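Local coordinates for methylmalonyl-CoA carboxyltransferase 5S subunit (Propionibacterium freudenreichii subsp. shermanii, PDB 1RQB), which catalyses, as a cobalt-dependent homodimeric component of transcarboxylase, the transfer of a carboxyl group from the biotin of the 1.3S subunit to pyruvate, giving oxaloacetate, at residues V19-V25 against I242-V246; L39-R43 against K302-K306; D57-Y61 against T279-Y283; A198-K202 against S312-S316; V249-S254 against N263-V268. One frame throughout, in Å; residues are numbered along the deposited sequence.

Overall arrangement
The five contacts differ in burial and chemistry with their place round a TIM barrel. Contacts 1, 4 and 5 are buried and also touch the second subunit; contact 2 is partly buried, and contact 3 lies at the surface. Contacts 1 and 5 reach neighbouring strands, 23-29 and 248-251, and are rich in hydrogen bonds: an arginine donates to backbone carbonyls in the first, hydroxyls and a carboxylate pair with their partners in the second. Contact 3 touches contact 5 where Leu281 and Tyr61 meet Thr265, and relies on a backbone bond. Contacts 2 and 4 join barrel loops to later parts of the chain, mainly through a phenylalanine ring covered by a basic side chain.

Contact 1: residues V19-V25 against I242-V246; sequences VSEPREV and IEAGV
Arg23 reaches from the 19-25 segment into the turn that ends helix 234-243, where its guanidinium collects backbone carbonyl oxygens. CB, CG and CD form the span: CG sits between the backbone N and the carbonyl carbon (chi1 61°), and from there the chain runs extended to NE. Arg23 NE donates to Ser20 OG at 3.1 Å, an almost straight bond in the guanidinium plane. Ser20 OG in turn donates to Ile242 O, 2.9 Å away, and so orients the arginine while gripping the helix end. At the tip, Arg23 NH2 meets a lone pair of Ile242 O at 2.9 Å. Arg23 NH1 and NH2 together hold Val246 O end-on, from the same face of its carbonyl plane, with Arg23 NH2 at 2.7 Å. Val25 CG2 lies over one guanidinium face. Ile242 O thus takes three donors, the third being Gly245 N. Gly245, with its positive phi, closes the helix in a Schellman motif, a conformation in which a side chain would jam against the preceding carbonyl. A leucine in place of Arg23 would probably leave Val246 O without either of its guanidinium donors and remove one of the three donors to Ile242 O. Ser20 N donates to Glu243 O at 2.8 Å, and Val19 CG1 lies along CB of Glu243, a residue whose carboxylate pairs with Lys240 of both subunits. The contact ties the chain entering strand 23-29, next to strand 277-278, to the turn between helix 234-243 and strand 248-251, while Val19 continues an antiparallel ladder into the second subunit.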
# COMPACT_ATOMS: atom_id res chain seq x y z
N VAL A 19 -23.45 -9.78 -7.04
CA VAL A 19 -22.25 -10.25 -6.32
C VAL A 19 -22.47 -11.71 -5.90
O VAL A 19 -23.60 -12.16 -5.77
CB VAL A 19 -21.93 -9.37 -5.09
CG1 VAL A 19 -21.65 -7.94 -5.54
CG2 VAL A 19 -23.08 -9.40 -4.08
N SER A 20 -21.38 -12.44 -5.70
CA SER A 20 -21.47 -13.86 -5.35
C SER A 20 -22.10 -14.05 -3.97
O SER A 20 -22.14 -13.14 -3.14
CB SER A 20 -20.09 -14.53 -5.42
OG SER A 20 -19.15 -13.88 -4.58
N GLU A 21 -22.60 -15.26 -3.75
CA GLU A 21 -23.25 -15.63 -2.49
C GLU A 21 -22.21 -15.62 -1.36
O GLU A 21 -21.02 -15.78 -1.61
CB GLU A 21 -23.83 -17.05 -2.60
CG GLU A 21 -22.79 -18.16 -2.77
CD GLU A 21 -22.06 -18.14 -4.11
OE1 GLU A 21 -21.07 -18.89 -4.24
OE2 GLU A 21 -22.47 -17.39 -5.02
N PRO A 22 -22.65 -15.40 -0.11
CA PRO A 22 -21.75 -15.39 1.04
C PRO A 22 -20.95 -16.70 1.01
O PRO A 22 -21.52 -17.76 0.76
CB PRO A 22 -22.71 -15.32 2.23
CG PRO A 22 -23.84 -14.47 1.67
CD PRO A 22 -24.03 -15.07 0.30
N ARG A 23 -19.65 -16.63 1.28
CA ARG A 23 -18.84 -17.86 1.19
C ARG A 23 -17.43 -17.59 1.73
O ARG A 23 -17.05 -16.45 1.96
CB ARG A 23 -18.73 -18.25 -0.29
CG ARG A 23 -18.05 -17.16 -1.14
CD ARG A 23 -18.25 -17.33 -2.68
NE ARG A 23 -17.55 -16.26 -3.40
CZ ARG A 23 -16.27 -16.34 -3.74
NH1 ARG A 23 -15.60 -17.43 -3.44
NH2 ARG A 23 -15.63 -15.31 -4.31
N GLU A 24 -16.67 -18.67 1.92
CA GLU A 24 -15.28 -18.52 2.38
C GLU A 24 -14.39 -18.39 1.15
O GLU A 24 -14.57 -19.09 0.15
CB GLU A 24 -14.82 -19.74 3.20
CG GLU A 24 -15.59 -19.98 4.47
CD GLU A 24 -15.04 -21.15 5.27
OE1 GLU A 24 -15.46 -21.31 6.43
OE2 GLU A 24 -14.19 -21.91 4.75
N VAL A 25 -13.43 -17.48 1.22
CA VAL A 25 -12.48 -17.27 0.12
C VAL A 25 -11.14 -17.85 0.57
O VAL A 25 -10.70 -17.61 1.69
CB VAL A 25 -12.30 -15.76 -0.18
CG1 VAL A 25 -11.34 -15.57 -1.36
CG2 VAL A 25 -13.64 -15.13 -0.49
N ILE A 242 -13.54 -11.09 -5.78
CA ILE A 242 -14.30 -11.89 -4.81
C ILE A 242 -15.79 -11.70 -5.08
O ILE A 242 -16.57 -12.65 -5.01
CB ILE A 242 -13.93 -11.46 -3.36
CG1 ILE A 242 -12.51 -11.96 -3.06
CG2 ILE A 242 -14.95 -12.02 -2.35
CD1 ILE A 242 -11.89 -11.37 -1.79
N GLU A 243 -16.21 -10.49 -5.41
CA GLU A 243 -17.63 -10.27 -5.73
C GLU A 243 -18.00 -11.06 -6.98
O GLU A 243 -19.14 -11.52 -7.12
CB GLU A 243 -17.94 -8.77 -5.91
CG GLU A 243 -17.75 -7.96 -4.62
CD GLU A 243 -17.96 -6.45 -4.79
OE1 GLU A 243 -17.73 -5.92 -5.90
OE2 GLU A 243 -18.35 -5.78 -3.79
N ALA A 244 -17.05 -11.25 -7.89
CA ALA A 244 -17.33 -11.98 -9.14
C ALA A 244 -17.26 -13.49 -8.93
O ALA A 244 -17.60 -14.26 -9.83
CB ALA A 244 -16.36 -11.56 -10.23
N GLY A 245 -16.82 -13.93 -7.75
CA GLY A 245 -16.76 -15.36 -7.47
C GLY A 245 -15.41 -16.06 -7.44
O GLY A 245 -15.36 -17.29 -7.47
N VAL A 246 -14.32 -15.31 -7.37
CA VAL A 246 -12.99 -15.95 -7.35
C VAL A 246 -12.88 -16.87 -6.13
O VAL A 246 -13.35 -16.54 -5.04
CB VAL A 246 -11.85 -14.90 -7.39
CG1 VAL A 246 -11.62 -14.28 -6.00
CG2 VAL A 246 -10.58 -15.55 -7.93

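Contact 2: residues L39-R43 against K302-K306; sequences LMATR and KFESK
Arg43 lies across the face of Phe303 in a CH-pi contact between two loops, one following helix 31-39 and the other leading toward helix 313-316. Arg43 CG stands over the middle of the Phe303 ring, 3.7 Å from its centroid and 14° off the normal. The chain then bends at chi2 (-59°), which swings the guanidinium out past the CE2 side of the ring, its plane turned 42° from the ring's, so that Phe303 CE2 lies over one guanidinium face, toward its rim. An arginine suits this place because its methylene can cover an aromatic face while its nitrogens serve the backbone: Arg43 NH1 donates to a lone pair of Ala41 O at 3.0 Å, the acceptor lying in the guanidinium plane. The guanidinium also makes a cation-pi contact with Phe78. The frame is a type I' beta turn from Met40 to Arg43, closed by Arg43 N bonding to Met40 O, in the part of the TIM barrel that follows the substrate-binding residues Arg33 to Gln37. An alanine in place of Arg43 would probably strip the cover from this face of Phe303 and cost Ala41 O its guanidinium donor. At the base of the ring, Phe303 CB packs against Met40 O at 3.6 Å, and Met40, a selenomethionine, lays its side chain alongside Glu304. One water bridges the two segments: it donates to Leu39 O at 2.7 Å and to Glu304 OE1, and accepts from Ser305 N. Glu304 OE2 forms a salt bridge with Arg297, which steadies the carboxylate.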
# COMPACT_ATOMS: atom_id res chain seq x y z
N LEU A 39 10.56 -8.46 -3.58
CA LEU A 39 10.99 -7.33 -2.73
C LEU A 39 12.48 -7.33 -2.41
O LEU A 39 13.04 -6.26 -2.14
CB LEU A 39 10.19 -7.34 -1.43
CG LEU A 39 8.71 -7.01 -1.59
CD1 LEU A 39 7.96 -7.30 -0.31
CD2 LEU A 39 8.56 -5.54 -2.00
N MSE A 40 13.15 -8.48 -2.43
CA MSE A 40 14.57 -8.46 -2.05
C MSE A 40 15.44 -9.38 -2.90
O MSE A 40 16.31 -10.09 -2.41
CB MSE A 40 14.71 -8.75 -0.55
CG MSE A 40 13.99 -9.96 -0.04
SE MSE A 40 13.29 -9.62 1.78
CE MSE A 40 11.67 -8.71 1.33
N ALA A 41 15.16 -9.35 -4.20
CA ALA A 41 15.92 -10.07 -5.24
C ALA A 41 16.07 -11.56 -4.95
O ALA A 41 17.11 -12.14 -5.25
CB ALA A 41 17.30 -9.40 -5.39
N THR A 42 15.05 -12.18 -4.35
CA THR A 42 15.05 -13.63 -4.10
C THR A 42 16.23 -14.06 -3.22
O THR A 42 16.61 -15.23 -3.23
CB THR A 42 15.18 -14.44 -5.43
OG1 THR A 42 14.62 -13.69 -6.53
CG2 THR A 42 14.46 -15.76 -5.32
N ARG A 43 16.76 -13.16 -2.39
CA ARG A 43 17.93 -13.50 -1.58
C ARG A 43 17.59 -14.11 -0.22
O ARG A 43 18.50 -14.43 0.55
CB ARG A 43 18.79 -12.25 -1.35
CG ARG A 43 19.45 -11.67 -2.60
CD ARG A 43 20.35 -12.70 -3.26
NE ARG A 43 21.37 -12.08 -4.10
CZ ARG A 43 21.18 -11.50 -5.28
NH1 ARG A 43 19.98 -11.45 -5.82
NH2 ARG A 43 22.22 -10.98 -5.92
N LYS A 302 20.02 -4.04 1.68
CA LYS A 302 20.86 -3.80 0.49
C LYS A 302 20.19 -4.31 -0.79
O LYS A 302 20.65 -4.00 -1.88
CB LYS A 302 22.23 -4.50 0.62
CG LYS A 302 23.13 -4.04 1.78
CD LYS A 302 23.51 -2.56 1.67
CE LYS A 302 24.49 -2.16 2.78
NZ LYS A 302 24.99 -0.77 2.60
N PHE A 303 19.12 -5.09 -0.68
CA PHE A 303 18.48 -5.62 -1.89
C PHE A 303 17.08 -5.04 -2.10
O PHE A 303 16.37 -5.46 -3.02
CB PHE A 303 18.36 -7.16 -1.81
CG PHE A 303 19.66 -7.86 -1.60
CD1 PHE A 303 20.08 -8.21 -0.32
CD2 PHE A 303 20.48 -8.17 -2.69
CE1 PHE A 303 21.31 -8.86 -0.12
CE2 PHE A 303 21.71 -8.81 -2.51
CZ PHE A 303 22.13 -9.15 -1.22
N GLU A 304 16.67 -4.06 -1.30
CA GLU A 304 15.32 -3.49 -1.41
C GLU A 304 15.20 -2.51 -2.58
O GLU A 304 16.19 -1.96 -3.05
CB GLU A 304 14.95 -2.74 -0.12
CG GLU A 304 14.86 -3.57 1.13
CD GLU A 304 13.47 -4.14 1.37
OE1 GLU A 304 12.49 -3.59 0.81
OE2 GLU A 304 13.34 -5.12 2.13
N SER A 305 13.95 -2.28 -3.01
CA SER A 305 13.60 -1.34 -4.08
C SER A 305 13.20 -0.01 -3.44
O SER A 305 12.88 0.03 -2.25
CB SER A 305 12.44 -1.87 -4.92
OG SER A 305 12.87 -2.93 -5.76
N LYS A 306 13.15 1.06 -4.23
CA LYS A 306 12.85 2.38 -3.67
C LYS A 306 11.51 2.97 -4.11
O LYS A 306 11.23 4.13 -3.82
CB LYS A 306 13.98 3.34 -4.04
CG LYS A 306 15.34 2.93 -3.46
CD LYS A 306 16.47 3.82 -3.93
CE LYS A 306 16.71 3.68 -5.43
NZ LYS A 306 17.18 2.30 -5.77
O HOH W 1 12.02 -3.78 -1.85

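Contact 3: residues D57-Y61 against T279-Y283; sequences DAAGY and TNLDY
Tyr61 and Leu281 cross at about a right angle, the leucine methyls set obliquely to the ring. Leu281 CD2 is 3.8 Å from Tyr61 CD2, and Leu281 CD1 reaches Tyr61 CE2. With CG beside the backbone N (chi1 -61°), the leucine extends its CD2 branch over the peptide of Gly60 as well, 3.6 Å from Gly60 O. A branched aliphatic chain fits here because it fills the angle between a ring and a peptide without needing a polar partner; Ile27 and Thr265 pack on both residues. Gly60 lets the two backbones come this close: any CB would strike Asn280 O, and its positive phi also calls for glycine. A backbone bond runs from Asp282 N to Ala59 O, 2.9 Å, and Leu281 CA adds a CA-H...O contact of 3.2 Å to the same oxygen. The carboxylate of Asp282 serves its own helix, OD1 accepting from Arg285 N as N-cap of helix 283-296. The contact brings the glycine-ended turn between helix 53-58 and strand 63-68 up to the loop that starts helix 283-296, joining early and late parts of the TIM barrel at its outside.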
# COMPACT_ATOMS: atom_id res chain seq x y z
N ASP A 57 2.05 -23.24 8.57
CA ASP A 57 1.37 -24.53 8.39
C ASP A 57 0.03 -24.57 9.14
O ASP A 57 -0.87 -25.30 8.74
CB ASP A 57 2.27 -25.68 8.90
CG ASP A 57 1.64 -27.05 8.69
OD1 ASP A 57 1.61 -27.54 7.53
OD2 ASP A 57 1.16 -27.64 9.67
N ALA A 58 -0.11 -23.81 10.22
CA ALA A 58 -1.36 -23.87 11.00
C ALA A 58 -2.23 -22.62 10.80
O ALA A 58 -3.24 -22.46 11.47
CB ALA A 58 -1.05 -24.02 12.48
N ALA A 59 -1.86 -21.74 9.87
CA ALA A 59 -2.61 -20.49 9.70
C ALA A 59 -3.93 -20.69 8.96
O ALA A 59 -4.85 -19.90 9.14
CB ALA A 59 -1.75 -19.47 8.96
N GLY A 60 -4.04 -21.73 8.14
CA GLY A 60 -5.28 -21.97 7.41
C GLY A 60 -5.28 -21.60 5.92
O GLY A 60 -6.33 -21.46 5.30
N TYR A 61 -4.09 -21.45 5.34
CA TYR A 61 -3.97 -21.07 3.93
C TYR A 61 -4.42 -22.22 3.01
O TYR A 61 -4.28 -23.39 3.35
CB TYR A 61 -2.52 -20.75 3.60
CG TYR A 61 -1.96 -19.56 4.31
CD1 TYR A 61 -0.91 -19.71 5.23
CD2 TYR A 61 -2.41 -18.28 4.02
CE1 TYR A 61 -0.32 -18.59 5.84
CE2 TYR A 61 -1.83 -17.15 4.62
CZ TYR A 61 -0.78 -17.32 5.52
OH TYR A 61 -0.17 -16.22 6.06
N THR A 279 -12.52 -15.47 5.35
CA THR A 279 -11.40 -16.40 5.11
C THR A 279 -11.33 -17.30 6.34
O THR A 279 -11.95 -17.02 7.36
CB THR A 279 -10.04 -15.69 5.02
OG1 THR A 279 -9.67 -15.24 6.33
CG2 THR A 279 -10.09 -14.50 4.06
N ASN A 280 -10.58 -18.39 6.26
CA ASN A 280 -10.47 -19.24 7.45
C ASN A 280 -9.06 -19.12 8.03
O ASN A 280 -8.49 -20.10 8.51
CB ASN A 280 -10.80 -20.71 7.13
CG ASN A 280 -9.83 -21.33 6.15
OD1 ASN A 280 -9.84 -21.00 4.96
ND2 ASN A 280 -8.98 -22.24 6.64
N LEU A 281 -8.50 -17.92 7.98
CA LEU A 281 -7.15 -17.70 8.52
C LEU A 281 -7.22 -17.44 10.02
O LEU A 281 -8.17 -16.82 10.51
CB LEU A 281 -6.45 -16.53 7.82
CG LEU A 281 -6.26 -16.70 6.30
CD1 LEU A 281 -5.41 -15.58 5.78
CD2 LEU A 281 -5.61 -18.05 6.00
N ASP A 282 -6.22 -17.93 10.74
CA ASP A 282 -6.08 -17.77 12.20
C ASP A 282 -5.25 -16.50 12.44
O ASP A 282 -4.05 -16.49 12.18
CB ASP A 282 -5.35 -19.00 12.76
CG ASP A 282 -5.21 -18.97 14.28
OD1 ASP A 282 -4.86 -17.91 14.83
OD2 ASP A 282 -5.43 -20.03 14.90
N TYR A 283 -5.90 -15.44 12.92
CA TYR A 283 -5.23 -14.14 13.13
C TYR A 283 -4.04 -14.22 14.08
O TYR A 283 -3.05 -13.51 13.91
CB TYR A 283 -6.23 -13.09 13.62
CG TYR A 283 -7.15 -12.61 12.53
CD1 TYR A 283 -8.49 -12.98 12.51
CD2 TYR A 283 -6.68 -11.78 11.51
CE1 TYR A 283 -9.35 -12.54 11.50
CE2 TYR A 283 -7.53 -11.34 10.49
CZ TYR A 283 -8.86 -11.72 10.49
OH TYR A 283 -9.70 -11.28 9.50

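Contact 4: residues A198-K202 against S312-S316; sequences AALLK and SIFKS
Leu200 and Phe314 mark the closest approach of the two backbones, with CA atoms 7.2 Å apart, so side chains bridge most of the distance between irregular loop and short helix. The loop bends at Ala199, which has a positive phi, while the helical turn is fastened by Ser312 O, acceptor for both Lys315 N and Ser316 N. On one flank Ile313 CD1 fits between Ala198 CB, at 3.8 Å, and Leu200 CD2, at 3.6 Å. Its CG1 is anti to the backbone N (chi1 -172°), which carries the methyl out to the loop; Leu200 crosses it at about a right angle. On the other flank Leu200 O approaches the edge of the Phe314 ring in its plane, 3.6 Å from Phe314 CE2, where the C-H groups are slightly positive. Lys202, fully extended beyond CG, runs over a face of the ring with CE 3.6 Å from the centroid. Lys202 NZ stays above the same face, 4.5 Å from the centroid of the Phe314 ring, a cation-pi pair. That ammonium also forms salt bridges with Glu270 and Glu273 of the second subunit. Asp196 holds the N-H groups of Leu200 and Leu201, steadying the loop beside cobalt ligand His228. The chemistry implies that one lysine serves both an intrachain contact and the dimer interface, its methylenes covering the ring and its tip carrying the charge across.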
# COMPACT_ATOMS: atom_id res chain seq x y z
N ALA A 198 2.51 -7.45 -13.32
CA ALA A 198 2.77 -6.00 -13.39
C ALA A 198 1.69 -5.18 -12.68
O ALA A 198 1.75 -3.95 -12.70
CB ALA A 198 2.88 -5.57 -14.87
N ALA A 199 0.72 -5.84 -12.06
CA ALA A 199 -0.37 -5.18 -11.32
C ALA A 199 -1.21 -4.30 -12.26
O ALA A 199 -1.64 -3.21 -11.89
CB ALA A 199 0.20 -4.31 -10.18
N LEU A 200 -1.46 -4.81 -13.45
CA LEU A 200 -2.22 -4.05 -14.46
C LEU A 200 -3.72 -4.30 -14.35
O LEU A 200 -4.51 -3.59 -14.96
CB LEU A 200 -1.78 -4.48 -15.85
CG LEU A 200 -0.45 -3.95 -16.36
CD1 LEU A 200 -0.05 -4.72 -17.61
CD2 LEU A 200 -0.60 -2.47 -16.65
N LEU A 201 -4.12 -5.31 -13.58
CA LEU A 201 -5.54 -5.67 -13.48
C LEU A 201 -6.32 -4.67 -12.62
O LEU A 201 -6.15 -4.61 -11.40
CB LEU A 201 -5.70 -7.08 -12.91
CG LEU A 201 -7.13 -7.62 -12.88
CD1 LEU A 201 -7.64 -7.85 -14.31
CD2 LEU A 201 -7.15 -8.94 -12.11
N LYS A 202 -7.18 -3.89 -13.27
CA LYS A 202 -8.02 -2.92 -12.55
C LYS A 202 -9.28 -3.62 -12.06
O LYS A 202 -9.60 -4.73 -12.49
CB LYS A 202 -8.36 -1.72 -13.45
CG LYS A 202 -7.13 -0.84 -13.78
CD LYS A 202 -7.54 0.36 -14.60
CE LYS A 202 -6.38 1.32 -14.82
NZ LYS A 202 -6.87 2.63 -15.36
N SER A 312 2.63 4.64 -13.81
CA SER A 312 2.98 5.12 -15.15
C SER A 312 2.74 4.05 -16.22
O SER A 312 2.48 4.37 -17.38
CB SER A 312 4.44 5.59 -15.18
OG SER A 312 5.32 4.53 -14.86
N ILE A 313 2.79 2.79 -15.83
CA ILE A 313 2.61 1.68 -16.78
C ILE A 313 1.25 1.75 -17.47
O ILE A 313 1.10 1.30 -18.61
CB ILE A 313 2.76 0.32 -16.08
CG1 ILE A 313 2.77 -0.80 -17.13
CG2 ILE A 313 1.60 0.12 -15.09
CD1 ILE A 313 2.97 -2.21 -16.54
N PHE A 314 0.24 2.33 -16.82
CA PHE A 314 -1.10 2.40 -17.43
C PHE A 314 -1.08 3.26 -18.69
O PHE A 314 -1.96 3.15 -19.54
CB PHE A 314 -2.12 2.93 -16.43
CG PHE A 314 -2.47 1.94 -15.35
CD1 PHE A 314 -2.38 2.28 -14.00
CD2 PHE A 314 -2.89 0.66 -15.69
CE1 PHE A 314 -2.71 1.36 -13.00
CE2 PHE A 314 -3.22 -0.28 -14.70
CZ PHE A 314 -3.13 0.08 -13.36
N LYS A 315 -0.07 4.10 -18.81
CA LYS A 315 0.05 4.97 -19.99
C LYS A 315 1.14 4.46 -20.94
O LYS A 315 0.93 4.39 -22.15
CB LYS A 315 0.41 6.40 -19.57
CG LYS A 315 0.70 7.33 -20.74
CD LYS A 315 1.18 8.69 -20.28
CE LYS A 315 1.50 9.59 -21.47
NZ LYS A 315 2.16 10.86 -21.06
N SER A 316 2.28 4.06 -20.38
CA SER A 316 3.46 3.66 -21.17
C SER A 316 3.54 2.17 -21.49
O SER A 316 4.35 1.78 -22.34
CB SER A 316 4.72 4.03 -20.41
OG SER A 316 4.89 3.13 -19.33

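Contact 5: residues V249-S254 against N263-V268; sequences VDTAIS and NPTESV
Thr251 and Thr265 meet hydroxyl to hydroxyl at the closest point: Thr251 OG1 donates to Thr265 OG1 at 2.6 Å, the side chains crossing at about a right angle. Thr265 OG1 is bonded to Glu29 as well, and threonine suits the place because its hydroxyl can both accept and donate. Also close is the grip of Glu266 on Ser254. Glu266 bends at chi2 (103°), which turns its carboxylate so that Glu266 OE1 receives Ser254 N on its syn lone pair at 2.8 Å, while Ser254 OG comes to Glu266 OE2 from above the carboxylate plane, also at 2.8 Å. Ile253 CD1 lies against the same carboxylate. Between these points the backbones form a single bridge, Ala252 N donating to Asn263 O at 3.1 Å and Thr265 N to Ala252 O at 2.9 Å. This is the C-terminal end of TIM-barrel strand 248-251, tied to the start of helix 265-271, with Pro264 as N-cap residue; Ala252 lies close to substrate-binding Ala35. Packing is less close at the other end of the helical turn. Val249 CG2 is 4.2 Å from Val268 CG1, although Thr251 CG2 touches Val268 CG2 at 3.7 Å. Near Asn263 a water intervenes, accepting from Asn263 N at 3.1 Å, and Asn263 ND2 turns to Thr234 as its stronger partner. Pro264 and Ser267 pack on Val309 of the second subunit.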
# COMPACT_ATOMS: atom_id res chain seq x y z
N VAL A 249 -7.31 -16.09 -3.48
CA VAL A 249 -6.50 -14.92 -3.87
C VAL A 249 -5.12 -15.05 -3.20
O VAL A 249 -5.02 -15.59 -2.10
CB VAL A 249 -7.18 -13.57 -3.50
CG1 VAL A 249 -8.50 -13.41 -4.31
CG2 VAL A 249 -7.47 -13.50 -2.01
N ASP A 250 -4.06 -14.61 -3.89
CA ASP A 250 -2.69 -14.69 -3.36
C ASP A 250 -2.33 -13.39 -2.64
O ASP A 250 -2.58 -12.30 -3.14
CB ASP A 250 -1.66 -14.90 -4.48
CG ASP A 250 -1.87 -16.18 -5.26
OD1 ASP A 250 -2.84 -16.91 -4.98
OD2 ASP A 250 -1.04 -16.44 -6.16
N THR A 251 -1.70 -13.52 -1.47
CA THR A 251 -1.29 -12.35 -0.68
C THR A 251 0.04 -12.66 0.03
O THR A 251 0.50 -13.80 0.06
CB THR A 251 -2.35 -11.99 0.40
OG1 THR A 251 -2.48 -13.08 1.32
CG2 THR A 251 -3.72 -11.73 -0.25
N ALA A 252 0.63 -11.63 0.61
CA ALA A 252 1.90 -11.79 1.34
C ALA A 252 1.73 -11.21 2.75
O ALA A 252 1.12 -10.16 2.91
CB ALA A 252 3.03 -11.03 0.61
N ILE A 253 2.29 -11.89 3.75
CA ILE A 253 2.19 -11.40 5.14
C ILE A 253 2.58 -9.92 5.15
O ILE A 253 3.51 -9.50 4.46
CB ILE A 253 3.06 -12.27 6.09
CG1 ILE A 253 2.53 -12.17 7.53
CG2 ILE A 253 4.52 -11.87 5.98
CD1 ILE A 253 1.15 -12.79 7.72
N SER A 254 1.87 -9.12 5.96
CA SER A 254 1.99 -7.66 5.95
C SER A 254 3.41 -7.10 6.11
O SER A 254 3.70 -6.06 5.54
CB SER A 254 1.03 -7.03 6.98
OG SER A 254 1.39 -7.36 8.30
N ASN A 263 -0.41 -7.52 -2.10
CA ASN A 263 -1.34 -6.97 -1.10
C ASN A 263 -1.18 -7.82 0.17
O ASN A 263 -0.91 -9.02 0.08
CB ASN A 263 -2.76 -6.98 -1.66
CG ASN A 263 -2.88 -6.13 -2.91
OD1 ASN A 263 -2.69 -4.91 -2.87
ND2 ASN A 263 -3.15 -6.77 -4.05
N PRO A 264 -1.30 -7.19 1.35
CA PRO A 264 -1.14 -7.83 2.66
C PRO A 264 -2.21 -8.86 3.05
O PRO A 264 -3.41 -8.59 2.99
CB PRO A 264 -1.10 -6.64 3.64
CG PRO A 264 -1.04 -5.40 2.76
CD PRO A 264 -1.77 -5.81 1.53
N THR A 265 -1.74 -10.03 3.48
CA THR A 265 -2.62 -11.13 3.88
C THR A 265 -3.63 -10.67 4.93
O THR A 265 -4.83 -10.86 4.78
CB THR A 265 -1.78 -12.30 4.45
OG1 THR A 265 -0.91 -12.80 3.43
CG2 THR A 265 -2.69 -13.42 4.98
N GLU A 266 -3.13 -10.07 6.01
CA GLU A 266 -4.03 -9.66 7.10
C GLU A 266 -5.01 -8.58 6.63
O GLU A 266 -6.16 -8.57 7.06
CB GLU A 266 -3.23 -9.16 8.29
CG GLU A 266 -2.23 -10.18 8.81
CD GLU A 266 -0.81 -9.84 8.37
OE1 GLU A 266 -0.52 -9.86 7.15
OE2 GLU A 266 0.02 -9.55 9.25
N SER A 267 -4.56 -7.66 5.78
CA SER A 267 -5.46 -6.60 5.30
C SER A 267 -6.58 -7.21 4.46
O SER A 267 -7.74 -6.83 4.59
CB SER A 267 -4.67 -5.58 4.46
OG SER A 267 -3.69 -4.94 5.26
N VAL A 268 -6.24 -8.17 3.60
CA VAL A 268 -7.26 -8.81 2.75
C VAL A 268 -8.24 -9.58 3.63
O VAL A 268 -9.45 -9.57 3.39
CB VAL A 268 -6.60 -9.74 1.70
CG1 VAL A 268 -7.65 -10.60 1.02
CG2 VAL A 268 -5.90 -8.88 0.66
O HOH W 2 -1.94 -9.57 -3.81